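Local coordinates for SusD homolog (PDB 3FDH), which probably binds glycans at the outer membrane of Bacteroides thetaiotaomicron for nutrient uptake, as a member of the SusD family, at residues A[31-36]-A[328-333]; A[363-368]-A[394-399]. One frame throughout, in Å; residues are numbered along the deposited sequence.

Contact 1. Residues A[31-36]-A[328-333]; sequences STAFSN and APTLLM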
loop_
_atom_site.group_PDB
_atom_site.type_symbol
_atom_site.label_atom_id
_atom_site.label_comp_id
_atom_site.label_asym_id
_atom_site.label_seq_id
_atom_site.Cartn_x
_atom_site.Cartn_y
_atom_site.Cartn_z
ATOM N N SER A 31 6.179 2.089 13.401
ATOM C CA SER A 31 4.866 2.731 13.279
ATOM C C SER A 31 4.455 2.988 11.835
ATOM O O SER A 31 3.266 2.827 11.484
ATOM C CB SER A 31 4.779 4.009 14.124
ATOM O OG SER A 31 5.579 5.046 13.606
ATOM N N THR A 32 5.423 3.348 11.001
ATOM C CA THR A 32 5.151 3.617 9.583
ATOM C C THR A 32 4.680 2.349 8.870
ATOM O O THR A 32 3.744 2.381 8.064
ATOM C CB THR A 32 6.325 4.315 8.868
ATOM O OG1 THR A 32 6.571 5.569 9.526
ATOM C CG2 THR A 32 5.973 4.584 7.419
ATOM N N ALA A 33 5.306 1.236 9.195
ATOM C CA ALA A 33 4.951 -0.043 8.561
ATOM C C ALA A 33 3.661 -0.585 9.137
ATOM O O ALA A 33 2.639 -0.725 8.465
ATOM C CB ALA A 33 6.078 -1.043 8.731
ATOM N N PHE A 34 3.716 -0.847 10.425
ATOM C CA PHE A 34 2.612 -1.516 11.120
ATOM C C PHE A 34 1.276 -0.757 11.191
ATOM O O PHE A 34 0.212 -1.337 10.937
ATOM C CB PHE A 34 3.025 -1.922 12.534
ATOM C CG PHE A 34 2.024 -2.806 13.196
ATOM C CD1 PHE A 34 2.072 -4.180 13.014
ATOM C CD2 PHE A 34 1.023 -2.274 13.974
ATOM C CE1 PHE A 34 1.117 -5.021 13.609
ATOM C CE2 PHE A 34 0.067 -3.106 14.578
ATOM C CZ PHE A 34 0.127 -4.485 14.387
ATOM N N SER A 35 1.342 0.513 11.558
ATOM C CA SER A 35 0.139 1.306 11.792
ATOM C C SER A 35 -0.298 2.256 10.689
ATOM O O SER A 35 -1.482 2.518 10.503
ATOM C CB SER A 35 0.333 2.143 13.055
ATOM O OG SER A 35 0.548 1.327 14.198
ATOM N N ASN A 36 0.679 2.807 9.995
ATOM C CA ASN A 36 0.445 3.829 9.005
ATOM C C ASN A 36 0.171 3.337 7.611
ATOM O O ASN A 36 -0.887 3.622 7.064
ATOM C CB ASN A 36 1.599 4.819 9.005
ATOM C CG ASN A 36 1.780 5.468 10.365
ATOM O OD1 ASN A 36 0.973 5.226 11.288
ATOM N ND2 ASN A 36 2.819 6.267 10.511
ATOM N N ALA A 328 4.209 -12.608 7.459
ATOM C CA ALA A 328 4.585 -12.020 6.176
ATOM C C ALA A 328 5.098 -10.602 6.404
ATOM O O ALA A 328 4.518 -9.846 7.211
ATOM C CB ALA A 328 3.378 -12.005 5.195
ATOM N N PRO A 329 6.133 -10.179 5.650
ATOM C CA PRO A 329 6.582 -8.798 5.870
ATOM C C PRO A 329 5.633 -7.749 5.365
ATOM O O PRO A 329 4.842 -7.983 4.476
ATOM C CB PRO A 329 7.871 -8.681 5.040
ATOM C CG PRO A 329 7.837 -9.867 4.051
ATOM C CD PRO A 329 6.997 -10.930 4.716
ATOM N N THR A 330 5.761 -6.576 5.953
ATOM C CA THR A 330 5.056 -5.412 5.488
ATOM C C THR A 330 5.982 -4.749 4.483
ATOM O O THR A 330 7.111 -4.372 4.796
ATOM C CB THR A 330 4.693 -4.413 6.600
ATOM O OG1 THR A 330 3.734 -5.003 7.479
ATOM C CG2 THR A 330 4.129 -3.140 5.994
ATOM N N LEU A 331 5.484 -4.636 3.263
ATOM C CA LEU A 331 6.250 -4.046 2.160
ATOM C C LEU A 331 5.910 -2.534 2.029
ATOM O O LEU A 331 4.829 -2.136 1.568
ATOM C CB LEU A 331 6.018 -4.839 0.856
ATOM C CG LEU A 331 6.383 -6.323 0.917
ATOM C CD1 LEU A 331 6.149 -6.997 -0.460
ATOM C CD2 LEU A 331 7.770 -6.495 1.435
ATOM N N LEU A 332 6.843 -1.696 2.500
ATOM C CA LEU A 332 6.723 -0.233 2.379
ATOM C C LEU A 332 6.821 0.103 0.907
ATOM O O LEU A 332 6.199 1.050 0.430
ATOM C CB LEU A 332 7.724 0.537 3.207
ATOM C CG LEU A 332 7.493 0.501 4.721
ATOM C CD1 LEU A 332 8.516 1.406 5.463
ATOM C CD2 LEU A 332 6.083 0.933 5.093
HETATM N N MSE A 333 7.603 -0.701 0.192
HETATM C CA MSE A 333 7.628 -0.594 -1.263
HETATM C C MSE A 333 8.308 -1.804 -1.814
HETATM O O MSE A 333 9.463 -2.102 -1.455
HETATM C CB MSE A 333 8.261 0.713 -1.755
HETATM C CG MSE A 333 7.927 0.964 -3.257
HETATM SE SE MSE A 333 8.959 2.380 -4.103
HETATM C CE MSE A 333 8.491 1.919 -5.926
#
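Leu332 presses on the helix at Ala33 from beside strand 330-331, at an irregular spot: Leu332 and Met333, a selenomethionine, stand opposite the one residue Ala238, a classic beta bulge, and the chain changes direction at Leu332. The methyl CD2 of Leu332 makes its closest approaches to backbone atoms, lying 3.8 Å from Ala33 CA and only slightly farther from Thr32 O. The first torsion (chi1 -71°) sets CG beside the backbone N, and of the two branches beyond it CD2 is the one that meets the helix. It also reaches Ala33 CB at 4.1 Å and, more loosely, Thr32 CG2. Thr330, two residues back, supplies the second touch. Its CG2 stands anti to the backbone N and lies 3.8 Å from Ala33 O. Ala33 CB rests against both Thr330 CG2 and Leu332 CD2, which approach it from the same side. The small side chain lets the backbones approach to 6.2 Å between Ala33 CA and Thr330 CA. No hydrogen bond crosses the contact. The buried hydroxyls turn to other partners: Thr330 OG1 to Tyr243 OH, and Thr32 OG1 to Val28 O within its own helix and to Asn119 ND2. The helix itself is irregular, because Ser31 O takes N-H bonds from both Ser35 and Asn36, the latter closing a wider pi-type turn (3.0 Å from Asn36 N to Ser31 O). The contact thus sets helix 21-37 against strand 330-331, which pairs antiparallel with 238-240, while helix 106-127 adds Met115 beside Thr32 and Leu332, helix 191-208 brings Phe197 onto Leu332 and Met333, and Tyr118 OH bonds to Leu332 O.

Contact 2. Residues A[363-368]-A[394-399]; sequences AGLLNA and TSAGKY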
loop_
_atom_site.group_PDB
_atom_site.type_symbol
_atom_site.label_atom_id
_atom_site.label_comp_id
_atom_site.label_asym_id
_atom_site.label_seq_id
_atom_site.Cartn_x
_atom_site.Cartn_y
_atom_site.Cartn_z
ATOM N N ALA A 363 7.730 -11.505 -9.902
ATOM C CA ALA A 363 8.010 -11.081 -8.518
ATOM C C ALA A 363 6.718 -11.049 -7.699
ATOM O O ALA A 363 6.692 -11.411 -6.538
ATOM C CB ALA A 363 8.682 -9.686 -8.462
ATOM N N GLY A 364 5.647 -10.562 -8.294
ATOM C CA GLY A 364 4.367 -10.455 -7.559
ATOM C C GLY A 364 3.839 -11.816 -7.146
ATOM O O GLY A 364 3.293 -11.996 -6.068
ATOM N N LEU A 365 4.004 -12.767 -8.049
ATOM C CA LEU A 365 3.571 -14.139 -7.808
ATOM C C LEU A 365 4.415 -14.786 -6.717
ATOM O O LEU A 365 3.912 -15.554 -5.908
ATOM C CB LEU A 365 3.616 -14.993 -9.093
ATOM C CG LEU A 365 2.338 -14.904 -9.935
ATOM C CD1 LEU A 365 2.522 -15.335 -11.414
ATOM C CD2 LEU A 365 1.220 -15.736 -9.267
ATOM N N LEU A 366 5.707 -14.483 -6.708
ATOM C CA LEU A 366 6.630 -15.125 -5.733
ATOM C C LEU A 366 6.351 -14.543 -4.336
ATOM O O LEU A 366 6.424 -15.248 -3.331
ATOM C CB LEU A 366 8.108 -15.001 -6.151
ATOM C CG LEU A 366 8.513 -15.770 -7.393
ATOM C CD1 LEU A 366 10.037 -15.682 -7.643
ATOM C CD2 LEU A 366 8.109 -17.214 -7.220
ATOM N N ASN A 367 5.912 -13.290 -4.294
ATOM C CA ASN A 367 5.619 -12.643 -3.017
ATOM C C ASN A 367 4.308 -13.224 -2.480
ATOM O O ASN A 367 4.132 -13.419 -1.292
ATOM C CB ASN A 367 5.497 -11.130 -3.182
ATOM C CG ASN A 367 5.094 -10.432 -1.916
ATOM O OD1 ASN A 367 5.801 -10.486 -0.902
ATOM N ND2 ASN A 367 3.924 -9.781 -1.956
ATOM N N ALA A 368 3.399 -13.481 -3.411
ATOM C CA ALA A 368 2.103 -14.073 -3.094
ATOM C C ALA A 368 2.295 -15.455 -2.514
ATOM O O ALA A 368 1.701 -15.833 -1.509
ATOM C CB ALA A 368 1.238 -14.159 -4.358
ATOM N N THR A 394 9.844 -20.508 -12.166
ATOM C CA THR A 394 9.638 -21.200 -13.459
ATOM C C THR A 394 8.167 -21.235 -13.835
ATOM O O THR A 394 7.776 -20.980 -14.983
ATOM C CB THR A 394 10.134 -22.661 -13.454
ATOM O OG1 THR A 394 11.553 -22.716 -13.251
ATOM C CG2 THR A 394 9.821 -23.387 -14.789
ATOM N N SER A 395 7.355 -21.616 -12.871
ATOM C CA SER A 395 5.927 -21.772 -13.125
ATOM C C SER A 395 5.314 -20.420 -13.413
ATOM O O SER A 395 4.442 -20.307 -14.273
ATOM C CB SER A 395 5.198 -22.467 -11.967
ATOM O OG SER A 395 5.066 -21.619 -10.843
ATOM N N ALA A 396 5.786 -19.403 -12.697
ATOM C CA ALA A 396 5.288 -18.051 -12.834
ATOM C C ALA A 396 5.631 -17.488 -14.204
ATOM O O ALA A 396 4.824 -16.792 -14.818
ATOM C CB ALA A 396 5.833 -17.095 -11.724
ATOM N N GLY A 397 6.873 -17.723 -14.608
ATOM C CA GLY A 397 7.391 -17.276 -15.914
ATOM C C GLY A 397 6.611 -17.883 -17.060
ATOM O O GLY A 397 6.307 -17.216 -18.059
ATOM N N LYS A 398 6.262 -19.150 -16.895
ATOM C CA LYS A 398 5.522 -19.893 -17.920
ATOM C C LYS A 398 4.103 -19.393 -18.023
ATOM O O LYS A 398 3.496 -19.378 -19.101
ATOM C CB LYS A 398 5.504 -21.386 -17.622
ATOM C CG LYS A 398 4.560 -22.153 -18.536
ATOM C CD LYS A 398 4.696 -23.643 -18.373
ATOM C CE LYS A 398 3.580 -24.369 -19.132
ATOM N NZ LYS A 398 3.528 -23.987 -20.577
ATOM N N TYR A 399 3.585 -18.984 -16.875
ATOM C CA TYR A 399 2.229 -18.456 -16.802
ATOM C C TYR A 399 2.229 -17.119 -17.534
ATOM O O TYR A 399 1.308 -16.762 -18.286
ATOM C CB TYR A 399 1.770 -18.265 -15.347
ATOM C CG TYR A 399 0.629 -17.334 -15.298
ATOM C CD1 TYR A 399 -0.612 -17.736 -15.732
ATOM C CD2 TYR A 399 0.784 -16.029 -14.841
ATOM C CE1 TYR A 399 -1.667 -16.866 -15.706
ATOM C CE2 TYR A 399 -0.250 -15.178 -14.834
ATOM C CZ TYR A 399 -1.476 -15.601 -15.270
ATOM O OH TYR A 399 -2.548 -14.742 -15.256
#
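Tyr399 N bonds to Ser395 O at 3.0 Å, a regular helical bond that sets Tyr399 about one turn beyond Ala396, on the face turned toward Leu365. The neighbouring helix answers with backbone bonds of the same kind, such as Ala368 N to Gly364 O, and no hydrogen bond joins the two segments. Leu365 carries its side of the contact. Its CD1 touches Ala396 CB at 3.8 Å. The same atom lies 3.9 Å from Tyr399 CD2, so a single methyl touches both, bridging the alanine and the ring. Leu365 CB follows, 4.0 Å from Ala396 CB. With so small a residue opposite the leucine, the backbones come within 6.6 Å, measured from Leu365 CA to Ala396 CA. The tyrosine ring swings out with CG anti to the backbone N (chi1 161°), and the two side chains cross at about a right angle; the methyl approaches the ring obliquely. Pro277, Arg278 and Ile391 from nearby loops pack on Leu365 as well, closing in the leucine beyond this pair of helices. Lys398 and Ser395, which take no part in the contact, have polar partners on their own side: Lys398 NZ forms a salt bridge with Asp402 OD2 of its own helix, and Ser395 OG bonds to Thr392 N just ahead of the segment. Between segments 363-368 and 394-399 the closest contacts are all carbon to carbon. Such a contact depends on shape and on the exclusion of water rather than on directional bonds, consistent with the burial of Leu365, Ala396 and Tyr399.

Overall arrangement
The contacts follow one another along the chain, contact 1 closing before contact 2 opens, and their centres lie 23 Å apart. Contact 1 sits deep, its centre about 9 Å from the centre of the chain, whereas that of contact 2 lies about 20 Å out. They nevertheless meet directly: Leu331 CD1 packs 3.5 Å from Asn367 OD1, so the strand side of contact 1 leans on helix 354-379, whose segment 363-368 faces helix 393-410 in contact 2. Ser428 makes a second link, hydrogen-bonding to the backbone of Leu331 and, through OG, to Asn367 ND2. Together they connect helix 21-37 to helix 393-410 by way of strand 330-331 and helix 354-379.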